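Capsule biosynthesis protein CapD proenzyme (Bacillus anthracis, PDB 3G9K) cleaves the poly-gamma-D-glutamate capsule of the anthrax bacillus and joins it through an amide bond to meso-diaminopimelic acid in the peptidoglycan. Local coordinates at residues Gly121-Glu132 with Leu178-Gln186; Ile277-Asn285 with Met299-Lys309. All coordinates share one frame; numbering follows the deposited sequence.

Interaction 1 (Gly121-Glu132 with Leu178-Gln186); sequences GELLQPAINYAE and LARTLKKIQ
Gln186 fits as a knob into the hollow formed by Gly121, Leu124, Gln125 and Ile128. The two helices run nearly antiparallel, at 158°, with axes 8.6 Å apart. The Gln186 chain is extended, with CG trans to the backbone N (chi1 180°), and this carries its amide into this hollow. There NE2 gives one hydrogen to Gly121 O at 3.1 Å and the other to Gln125 OE1 at 2.6 Å. Both acceptors lie close to the Gln186 amide plane. Ile128 CD1 packs against the same amide, 3.4 Å from Gln186 CD. Further along, Ile128 CG1 slides past Leu182 CB at 3.6 Å. Leu124 CD2 meets Ile185 CG2 at a tight 3.5 Å, on the side where Tyr53 of helix 44-58 also packs. At the other end small residues let the backbones close in: Ala131 CB lies 3.8 Å from Ala179 CB. At the exposed border Lys183 runs over Ile128 CG2. Its NZ forms a salt bridge with Glu132 OE1, modelled at a very short, doubtful 2.4 Å. A water bridges Gln125 OE1 and Gln186 OE1. Two bonds from NE2 hold the Gln186 amide's rotation. Polar groups flank the apolar Leu124, Ile128 and Leu182 packing.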
loop_
_atom_site.group_PDB
_atom_site.type_symbol
_atom_site.label_atom_id
_atom_site.label_comp_id
_atom_site.label_asym_id
_atom_site.label_seq_id
_atom_site.Cartn_x
_atom_site.Cartn_y
_atom_site.Cartn_z
ATOM N N GLY A 121 14.365 -18.282 -6.445
ATOM C CA GLY A 121 13.880 -19.419 -5.718
ATOM C C GLY A 121 13.948 -19.243 -4.226
ATOM O O GLY A 121 13.021 -19.501 -3.523
ATOM N N GLU A 122 15.088 -18.804 -3.757
ATOM C CA GLU A 122 15.321 -18.575 -2.330
ATOM C C GLU A 122 14.331 -17.582 -1.719
ATOM O O GLU A 122 13.866 -17.745 -0.594
ATOM C CB GLU A 122 16.711 -17.974 -2.076
ATOM C CG GLU A 122 17.888 -18.783 -2.458
ATOM C CD GLU A 122 19.219 -18.063 -2.170
ATOM O OE1 GLU A 122 19.240 -17.030 -1.446
ATOM O OE2 GLU A 122 20.249 -18.530 -2.658
ATOM N N LEU A 123 14.065 -16.522 -2.460
ATOM C CA LEU A 123 13.166 -15.466 -2.017
ATOM C C LEU A 123 11.685 -15.868 -1.878
ATOM O O LEU A 123 10.984 -15.284 -1.059
ATOM C CB LEU A 123 13.320 -14.302 -2.962
ATOM C CG LEU A 123 14.746 -13.759 -3.149
ATOM C CD1 LEU A 123 14.735 -12.584 -4.146
ATOM C CD2 LEU A 123 15.429 -13.304 -1.823
ATOM N N LEU A 124 11.239 -16.899 -2.630
ATOM C CA LEU A 124 9.864 -17.393 -2.552
ATOM C C LEU A 124 9.682 -18.374 -1.428
ATOM O O LEU A 124 8.563 -18.628 -1.011
ATOM C CB LEU A 124 9.450 -18.041 -3.888
ATOM C CG LEU A 124 8.809 -17.101 -4.919
ATOM C CD1 LEU A 124 9.747 -16.021 -5.321
ATOM C CD2 LEU A 124 8.337 -17.886 -6.169
ATOM N N GLN A 125 10.788 -18.939 -0.928
ATOM C CA GLN A 125 10.692 -20.039 0.007
ATOM C C GLN A 125 10.015 -19.680 1.330
ATOM O O GLN A 125 9.230 -20.454 1.823
ATOM C CB GLN A 125 12.061 -20.726 0.254
ATOM C CG GLN A 125 11.927 -22.091 0.908
ATOM C CD GLN A 125 11.274 -23.112 0.001
ATOM O OE1 GLN A 125 11.641 -23.249 -1.163
ATOM N NE2 GLN A 125 10.324 -23.817 0.520
ATOM N N PRO A 126 10.336 -18.533 1.937
ATOM C CA PRO A 126 9.590 -18.280 3.187
ATOM C C PRO A 126 8.051 -18.265 3.042
ATOM O O PRO A 126 7.342 -18.817 3.869
ATOM C CB PRO A 126 10.129 -16.925 3.627
ATOM C CG PRO A 126 11.501 -16.881 3.053
ATOM C CD PRO A 126 11.318 -17.481 1.678
ATOM N N ALA A 127 7.559 -17.618 1.988
ATOM C CA ALA A 127 6.130 -17.609 1.702
ATOM C C ALA A 127 5.600 -19.035 1.519
ATOM O O ALA A 127 4.581 -19.376 2.086
ATOM C CB ALA A 127 5.838 -16.802 0.475
ATOM N N ILE A 128 6.319 -19.845 0.744
ATOM C CA ILE A 128 5.963 -21.213 0.465
ATOM C C ILE A 128 5.833 -21.990 1.773
ATOM O O ILE A 128 4.910 -22.756 1.915
ATOM C CB ILE A 128 6.967 -21.895 -0.507
ATOM C CG1 ILE A 128 6.841 -21.339 -1.936
ATOM C CG2 ILE A 128 6.790 -23.385 -0.521
ATOM C CD1 ILE A 128 8.019 -21.761 -2.848
ATOM N N ASN A 129 6.738 -21.753 2.734
ATOM C CA ASN A 129 6.712 -22.460 4.025
ATOM C C ASN A 129 5.442 -22.158 4.836
ATOM O O ASN A 129 4.805 -23.050 5.404
ATOM C CB ASN A 129 7.954 -22.082 4.863
ATOM C CG ASN A 129 9.278 -22.640 4.301
ATOM O OD1 ASN A 129 10.363 -22.156 4.685
ATOM N ND2 ASN A 129 9.202 -23.639 3.420
ATOM N N TYR A 130 5.051 -20.884 4.872
ATOM C CA TYR A 130 3.794 -20.466 5.521
ATOM C C TYR A 130 2.562 -20.997 4.810
ATOM O O TYR A 130 1.604 -21.370 5.471
ATOM C CB TYR A 130 3.700 -18.937 5.669
ATOM C CG TYR A 130 4.690 -18.325 6.641
ATOM C CD1 TYR A 130 4.735 -18.721 7.982
ATOM C CD2 TYR A 130 5.542 -17.310 6.239
ATOM C CE1 TYR A 130 5.639 -18.152 8.875
ATOM C CE2 TYR A 130 6.433 -16.747 7.110
ATOM C CZ TYR A 130 6.486 -17.168 8.430
ATOM O OH TYR A 130 7.398 -16.593 9.296
ATOM N N ALA A 131 2.605 -21.102 3.482
ATOM C CA ALA A 131 1.510 -21.740 2.722
ATOM C C ALA A 131 1.403 -23.236 3.092
ATOM O O ALA A 131 0.342 -23.718 3.412
ATOM C CB ALA A 131 1.722 -21.584 1.220
ATOM N N GLU A 132 2.536 -23.926 3.086
ATOM C CA GLU A 132 2.560 -25.375 3.193
ATOM C C GLU A 132 2.447 -25.832 4.631
ATOM O O GLU A 132 1.688 -26.761 4.920
ATOM C CB GLU A 132 3.855 -25.949 2.637
ATOM C CG GLU A 132 3.833 -27.454 2.529
ATOM C CD GLU A 132 3.660 -27.931 1.099
ATOM O OE1 GLU A 132 4.611 -27.711 0.307
ATOM O OE2 GLU A 132 2.590 -28.534 0.775
ATOM N N LEU A 178 -2.339 -23.079 -2.611
ATOM C CA LEU A 178 -1.435 -21.949 -2.804
ATOM C C LEU A 178 0.042 -22.355 -2.790
ATOM O O LEU A 178 0.839 -21.805 -3.557
ATOM C CB LEU A 178 -1.699 -20.811 -1.780
ATOM C CG LEU A 178 -0.874 -19.518 -1.845
ATOM C CD1 LEU A 178 -0.997 -18.833 -3.222
ATOM C CD2 LEU A 178 -1.300 -18.543 -0.691
ATOM N N ALA A 179 0.424 -23.255 -1.871
ATOM C CA ALA A 179 1.795 -23.786 -1.876
ATOM C C ALA A 179 2.137 -24.396 -3.227
ATOM O O ALA A 179 3.155 -24.094 -3.781
ATOM C CB ALA A 179 2.011 -24.770 -0.754
ATOM N N ARG A 180 1.244 -25.204 -3.780
ATOM C CA ARG A 180 1.435 -25.770 -5.106
ATOM C C ARG A 180 1.695 -24.699 -6.142
ATOM O O ARG A 180 2.661 -24.808 -6.916
ATOM C CB ARG A 180 0.222 -26.609 -5.513
ATOM C CG ARG A 180 0.430 -27.399 -6.795
ATOM C CD ARG A 180 -0.778 -28.314 -7.061
ATOM N NE ARG A 180 -1.080 -29.109 -5.866
ATOM C CZ ARG A 180 -2.185 -29.017 -5.120
ATOM N NH1 ARG A 180 -3.172 -28.182 -5.413
ATOM N NH2 ARG A 180 -2.303 -29.793 -4.051
ATOM N N THR A 181 0.852 -23.658 -6.168
ATOM C CA THR A 181 1.018 -22.581 -7.126
ATOM C C THR A 181 2.354 -21.895 -6.936
ATOM O O THR A 181 3.071 -21.637 -7.906
ATOM C CB THR A 181 -0.150 -21.552 -7.059
ATOM O OG1 THR A 181 -1.393 -22.245 -7.283
ATOM C CG2 THR A 181 0.011 -20.338 -8.104
ATOM N N LEU A 182 2.662 -21.550 -5.692
ATOM C CA LEU A 182 3.917 -20.856 -5.393
ATOM C C LEU A 182 5.145 -21.754 -5.766
ATOM O O LEU A 182 6.126 -21.267 -6.299
ATOM C CB LEU A 182 3.963 -20.435 -3.920
ATOM C CG LEU A 182 2.958 -19.390 -3.442
ATOM C CD1 LEU A 182 3.131 -19.081 -1.983
ATOM C CD2 LEU A 182 3.073 -18.038 -4.256
ATOM N N LYS A 183 5.065 -23.046 -5.499
ATOM C CA LYS A 183 6.145 -23.950 -5.902
ATOM C C LYS A 183 6.296 -24.000 -7.421
ATOM O O LYS A 183 7.416 -24.059 -7.932
ATOM C CB LYS A 183 5.912 -25.344 -5.295
ATOM C CG LYS A 183 6.236 -25.361 -3.811
ATOM C CD LYS A 183 5.706 -26.616 -3.112
ATOM C CE LYS A 183 6.488 -26.902 -1.878
ATOM N NZ LYS A 183 6.228 -28.304 -1.393
ATOM N N LYS A 184 5.178 -23.896 -8.168
ATOM C CA LYS A 184 5.241 -23.870 -9.642
ATOM C C LYS A 184 5.930 -22.622 -10.144
ATOM O O LYS A 184 6.730 -22.667 -11.062
ATOM C CB LYS A 184 3.831 -23.954 -10.260
ATOM C CG LYS A 184 3.826 -24.472 -11.727
ATOM C CD LYS A 184 2.397 -24.761 -12.172
ATOM C CE LYS A 184 2.304 -25.558 -13.470
ATOM N NZ LYS A 184 2.756 -24.884 -14.684
ATOM N N ILE A 185 5.588 -21.497 -9.543
ATOM C CA ILE A 185 6.249 -20.230 -9.842
ATOM C C ILE A 185 7.752 -20.326 -9.442
ATOM O O ILE A 185 8.624 -19.813 -10.146
ATOM C CB ILE A 185 5.560 -19.081 -9.076
ATOM C CG1 ILE A 185 4.166 -18.801 -9.624
ATOM C CG2 ILE A 185 6.411 -17.817 -9.079
ATOM C CD1 ILE A 185 3.316 -17.918 -8.729
ATOM N N GLN A 186 8.030 -20.955 -8.303
ATOM C CA GLN A 186 9.416 -21.119 -7.818
ATOM C C GLN A 186 10.240 -21.903 -8.866
ATOM O O GLN A 186 11.380 -21.539 -9.150
ATOM C CB GLN A 186 9.448 -21.800 -6.472
ATOM C CG GLN A 186 10.862 -22.022 -5.890
ATOM C CD GLN A 186 10.766 -22.726 -4.588
ATOM O OE1 GLN A 186 10.183 -23.795 -4.523
ATOM N NE2 GLN A 186 11.303 -22.127 -3.531
HETATM O O HOH W 1 9.665 -25.322 -2.396
#

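Interaction 2 (Ile277-Asn285 with Met299-Lys309); sequences IAYQDRKKN and MVSDKYISTMK
Asp281 and Tyr304 approach from opposite directions between helix 264-284 and the short helix 302-306. Asp281 OD2 accepts from Tyr304 OH at 2.5 Å with its syn lone pair. The carboxylate stands at the hydroxyl edge of the ring and is turned 85° from the ring plane. Tyr304 reaches it because its ring swings away from the backbone N (chi1 -169°). Two selenomethionine methyls also pack against this buried carboxylate. Met299 CE touches Asp281 OD2 and Met308 CE touches Asp281 OD1, each at 3.5 Å. Both chains bend at their last torsion, which brings the methyls in. Met299 CA sits over the rim of one face of the Tyr304 ring, 3.8 Å above the plane. Met308 continues the close packing to Ile277, with CE 3.9 Å from Ile277 CG2. The borders are looser. Lys309 is exposed, and its carbonyl carbon lies 4.1 Å from Ile277 CG2. Gln280 OE1 approaches Lys309 O only to 4.4 Å. Asn285, also exposed, borders the Met299 methyl at the other end. Behind the contact, Gln247 of helix 242-254 touches Asp281 and bonds to Met299 O. Helix 302-306 starts with a classic N-cap: Ser301 OG accepts from Tyr304 N at 3.1 Å. This is a long helix packed against a short capped helix and its flanking turns, in a gamma-glutamyltransferase family member of the Ntn-hydrolase clan.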
loop_
_atom_site.group_PDB
_atom_site.type_symbol
_atom_site.label_atom_id
_atom_site.label_comp_id
_atom_site.label_asym_id
_atom_site.label_seq_id
_atom_site.Cartn_x
_atom_site.Cartn_y
_atom_site.Cartn_z
ATOM N N ILE A 277 -9.493 20.804 -3.702
ATOM C CA ILE A 277 -8.697 21.448 -4.752
ATOM C C ILE A 277 -7.871 20.404 -5.501
ATOM O O ILE A 277 -7.968 20.269 -6.709
ATOM C CB ILE A 277 -7.738 22.523 -4.208
ATOM C CG1 ILE A 277 -8.523 23.745 -3.716
ATOM C CG2 ILE A 277 -6.789 22.972 -5.306
ATOM C CD1 ILE A 277 -7.678 24.767 -2.943
ATOM N N ALA A 278 -7.071 19.645 -4.762
ATOM C CA ALA A 278 -6.200 18.654 -5.379
ATOM C C ALA A 278 -6.985 17.546 -6.087
ATOM O O ALA A 278 -6.619 17.147 -7.192
ATOM C CB ALA A 278 -5.257 18.071 -4.345
ATOM N N TYR A 279 -8.051 17.044 -5.461
ATOM C CA TYR A 279 -8.861 15.988 -6.082
ATOM C C TYR A 279 -9.493 16.491 -7.373
ATOM O O TYR A 279 -9.574 15.758 -8.362
ATOM C CB TYR A 279 -9.954 15.477 -5.153
ATOM C CG TYR A 279 -9.485 14.459 -4.112
ATOM C CD1 TYR A 279 -10.166 13.251 -3.942
ATOM C CD2 TYR A 279 -8.369 14.705 -3.305
ATOM C CE1 TYR A 279 -9.758 12.327 -2.992
ATOM C CE2 TYR A 279 -7.949 13.777 -2.348
ATOM C CZ TYR A 279 -8.651 12.602 -2.188
ATOM O OH TYR A 279 -8.245 11.677 -1.244
ATOM N N GLN A 280 -9.933 17.748 -7.361
ATOM C CA GLN A 280 -10.449 18.379 -8.580
ATOM C C GLN A 280 -9.419 18.352 -9.710
ATOM O O GLN A 280 -9.692 17.862 -10.815
ATOM C CB GLN A 280 -10.857 19.824 -8.291
ATOM C CG GLN A 280 -12.180 19.947 -7.562
ATOM C CD GLN A 280 -12.596 21.392 -7.354
ATOM O OE1 GLN A 280 -11.891 22.333 -7.776
ATOM N NE2 GLN A 280 -13.740 21.584 -6.703
ATOM N N ASP A 281 -8.238 18.886 -9.415
ATOM C CA ASP A 281 -7.109 18.917 -10.345
ATOM C C ASP A 281 -6.795 17.540 -10.959
ATOM O O ASP A 281 -6.435 17.445 -12.133
ATOM C CB ASP A 281 -5.867 19.445 -9.608
ATOM C CG ASP A 281 -4.911 20.173 -10.521
ATOM O OD1 ASP A 281 -5.056 21.400 -10.667
ATOM O OD2 ASP A 281 -4.003 19.529 -11.079
ATOM N N ARG A 282 -6.906 16.481 -10.154
ATOM C CA ARG A 282 -6.718 15.110 -10.635
ATOM C C ARG A 282 -7.837 14.732 -11.585
ATOM O O ARG A 282 -7.612 14.052 -12.580
ATOM C CB ARG A 282 -6.712 14.139 -9.453
ATOM C CG ARG A 282 -6.392 12.686 -9.780
ATOM C CD ARG A 282 -6.417 11.903 -8.471
ATOM N NE ARG A 282 -6.208 10.464 -8.614
ATOM C CZ ARG A 282 -7.174 9.562 -8.768
ATOM N NH1 ARG A 282 -6.850 8.278 -8.848
ATOM N NH2 ARG A 282 -8.454 9.920 -8.845
ATOM N N LYS A 283 -9.040 15.188 -11.258
ATOM C CA LYS A 283 -10.240 14.847 -12.005
ATOM C C LYS A 283 -10.172 15.450 -13.400
ATOM O O LYS A 283 -10.313 14.731 -14.403
ATOM C CB LYS A 283 -11.492 15.339 -11.258
ATOM C CG LYS A 283 -12.814 14.711 -11.710
ATOM C CD LYS A 283 -14.018 15.486 -11.163
ATOM C CE LYS A 283 -14.253 16.809 -11.917
ATOM N NZ LYS A 283 -15.380 17.616 -11.346
ATOM N N LYS A 284 -9.923 16.756 -13.470
ATOM C CA LYS A 284 -9.908 17.450 -14.761
ATOM C C LYS A 284 -8.779 16.969 -15.673
ATOM O O LYS A 284 -8.838 17.154 -16.895
ATOM C CB LYS A 284 -9.841 18.967 -14.573
ATOM C CG LYS A 284 -8.505 19.510 -14.098
ATOM C CD LYS A 284 -8.536 21.042 -14.006
ATOM C CE LYS A 284 -9.342 21.546 -12.793
ATOM N NZ LYS A 284 -9.629 23.012 -12.876
ATOM N N ASN A 285 -7.763 16.356 -15.058
ATOM C CA ASN A 285 -6.613 15.798 -15.761
ATOM C C ASN A 285 -6.642 14.268 -15.879
ATOM O O ASN A 285 -5.738 13.687 -16.479
ATOM C CB ASN A 285 -5.316 16.273 -15.087
ATOM C CG ASN A 285 -5.078 17.779 -15.270
ATOM O OD1 ASN A 285 -4.942 18.534 -14.298
ATOM N ND2 ASN A 285 -5.042 18.216 -16.529
HETATM N N MSE A 299 3.465 19.258 -12.483
HETATM C CA MSE A 299 2.208 19.306 -11.732
HETATM C C MSE A 299 2.404 19.427 -10.208
HETATM O O MSE A 299 1.449 19.677 -9.473
HETATM C CB MSE A 299 1.353 18.084 -12.054
HETATM C CG MSE A 299 0.823 18.039 -13.474
HETATM SE SE MSE A 299 -0.382 16.525 -13.700
HETATM C CE MSE A 299 -1.978 17.276 -12.889
ATOM N N VAL A 300 3.613 19.230 -9.709
ATOM C CA VAL A 300 3.938 19.349 -8.265
ATOM C C VAL A 300 4.935 20.498 -7.983
ATOM O O VAL A 300 5.471 20.640 -6.861
ATOM C CB VAL A 300 4.502 18.009 -7.738
ATOM C CG1 VAL A 300 3.457 16.907 -7.881
ATOM C CG2 VAL A 300 5.764 17.642 -8.500
ATOM N N SER A 301 5.188 21.310 -9.015
ATOM C CA SER A 301 6.109 22.441 -8.931
ATOM C C SER A 301 5.499 23.589 -8.130
ATOM O O SER A 301 4.281 23.778 -8.131
ATOM C CB SER A 301 6.450 22.947 -10.354
ATOM O OG SER A 301 5.307 23.525 -10.974
ATOM N N ASP A 302 6.349 24.372 -7.470
ATOM C CA ASP A 302 5.876 25.558 -6.737
ATOM C C ASP A 302 4.954 26.438 -7.587
ATOM O O ASP A 302 3.951 26.960 -7.091
ATOM C CB ASP A 302 7.045 26.405 -6.221
ATOM C CG ASP A 302 7.796 25.746 -5.082
ATOM O OD1 ASP A 302 7.156 25.041 -4.275
ATOM O OD2 ASP A 302 9.032 25.947 -4.982
ATOM N N LYS A 303 5.281 26.577 -8.870
ATOM C CA LYS A 303 4.505 27.453 -9.756
ATOM C C LYS A 303 3.147 26.857 -10.112
ATOM O O LYS A 303 2.155 27.578 -10.224
ATOM C CB LYS A 303 5.303 27.805 -11.022
ATOM C CG LYS A 303 6.220 29.055 -10.859
ATOM C CD LYS A 303 6.328 29.840 -12.170
ATOM C CE LYS A 303 7.399 30.943 -12.133
ATOM N NZ LYS A 303 7.268 31.892 -13.293
ATOM N N TYR A 304 3.086 25.540 -10.273
ATOM C CA TYR A 304 1.799 24.895 -10.500
ATOM C C TYR A 304 0.916 25.012 -9.256
ATOM O O TYR A 304 -0.260 25.352 -9.372
ATOM C CB TYR A 304 1.966 23.424 -10.889
ATOM C CG TYR A 304 0.684 22.790 -11.376
ATOM C CD1 TYR A 304 0.395 22.732 -12.730
ATOM C CD2 TYR A 304 -0.247 22.280 -10.485
ATOM C CE1 TYR A 304 -0.772 22.165 -13.187
ATOM C CE2 TYR A 304 -1.420 21.720 -10.926
ATOM C CZ TYR A 304 -1.685 21.661 -12.281
ATOM O OH TYR A 304 -2.858 21.087 -12.736
ATOM N N ILE A 305 1.488 24.720 -8.083
ATOM C CA ILE A 305 0.769 24.853 -6.802
ATOM C C ILE A 305 0.268 26.305 -6.608
ATOM O O ILE A 305 -0.849 26.518 -6.122
ATOM C CB ILE A 305 1.626 24.382 -5.575
ATOM C CG1 ILE A 305 1.484 22.861 -5.347
ATOM C CG2 ILE A 305 1.180 25.064 -4.288
ATOM C CD1 ILE A 305 1.952 22.009 -6.491
ATOM N N SER A 306 1.102 27.279 -6.994
ATOM C CA SER A 306 0.729 28.717 -7.023
ATOM C C SER A 306 -0.598 28.980 -7.706
ATOM O O SER A 306 -1.416 29.765 -7.212
ATOM C CB SER A 306 1.774 29.542 -7.780
ATOM O OG SER A 306 2.878 29.852 -6.963
ATOM N N THR A 307 -0.818 28.339 -8.835
ATOM C CA THR A 307 -2.021 28.553 -9.634
ATOM C C THR A 307 -3.211 27.675 -9.297
ATOM O O THR A 307 -4.210 27.711 -9.964
ATOM C CB THR A 307 -1.709 28.397 -11.122
ATOM O OG1 THR A 307 -1.222 27.091 -11.373
ATOM C CG2 THR A 307 -0.640 29.330 -11.503
HETATM N N MSE A 308 -3.147 26.863 -8.328
HETATM C CA MSE A 308 -4.197 25.900 -7.990
HETATM C C MSE A 308 -5.355 26.542 -7.231
HETATM O O MSE A 308 -5.149 27.224 -6.223
HETATM C CB MSE A 308 -3.621 24.731 -7.186
HETATM C CG MSE A 308 -2.615 23.896 -7.953
HETATM SE SE MSE A 308 -2.201 22.223 -7.041
HETATM C CE MSE A 308 -3.881 21.337 -7.348
ATOM N N LYS A 309 -6.514 26.323 -7.728
ATOM C CA LYS A 309 -7.717 26.821 -7.091
ATOM C C LYS A 309 -8.914 25.882 -7.260
ATOM O O LYS A 309 -10.020 26.194 -6.822
ATOM C CB LYS A 309 -8.052 28.195 -7.656
ATOM C CG LYS A 309 -8.584 29.193 -6.687
ATOM C CD LYS A 309 -8.484 30.550 -7.309
ATOM C CE LYS A 309 -9.379 31.542 -6.620
ATOM N NZ LYS A 309 -9.250 32.898 -7.208
#

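Both segments of interaction 1 come earlier in the chain than those of interaction 2. Their centres lie about 44 Å apart, on opposite sides of the chain's centre, and their nearest atoms are about 28 Å apart. They share no helix or strand. Interaction 1 pairs helices 120-133 and 176-188, next to helix 44-58. Interaction 2 joins helix 264-284 to the C-terminal end of the modelled chain, beside helix 242-254. Strand 219-228 lies between them in sequence and also touches Val300 and Asp302. This chain is one of two polypeptides made from a single precursor. The contacts pack two distant parts of it, each bordering the other chain: Thr181 and Leu178 in one case, Tyr279 and Arg282 in the other.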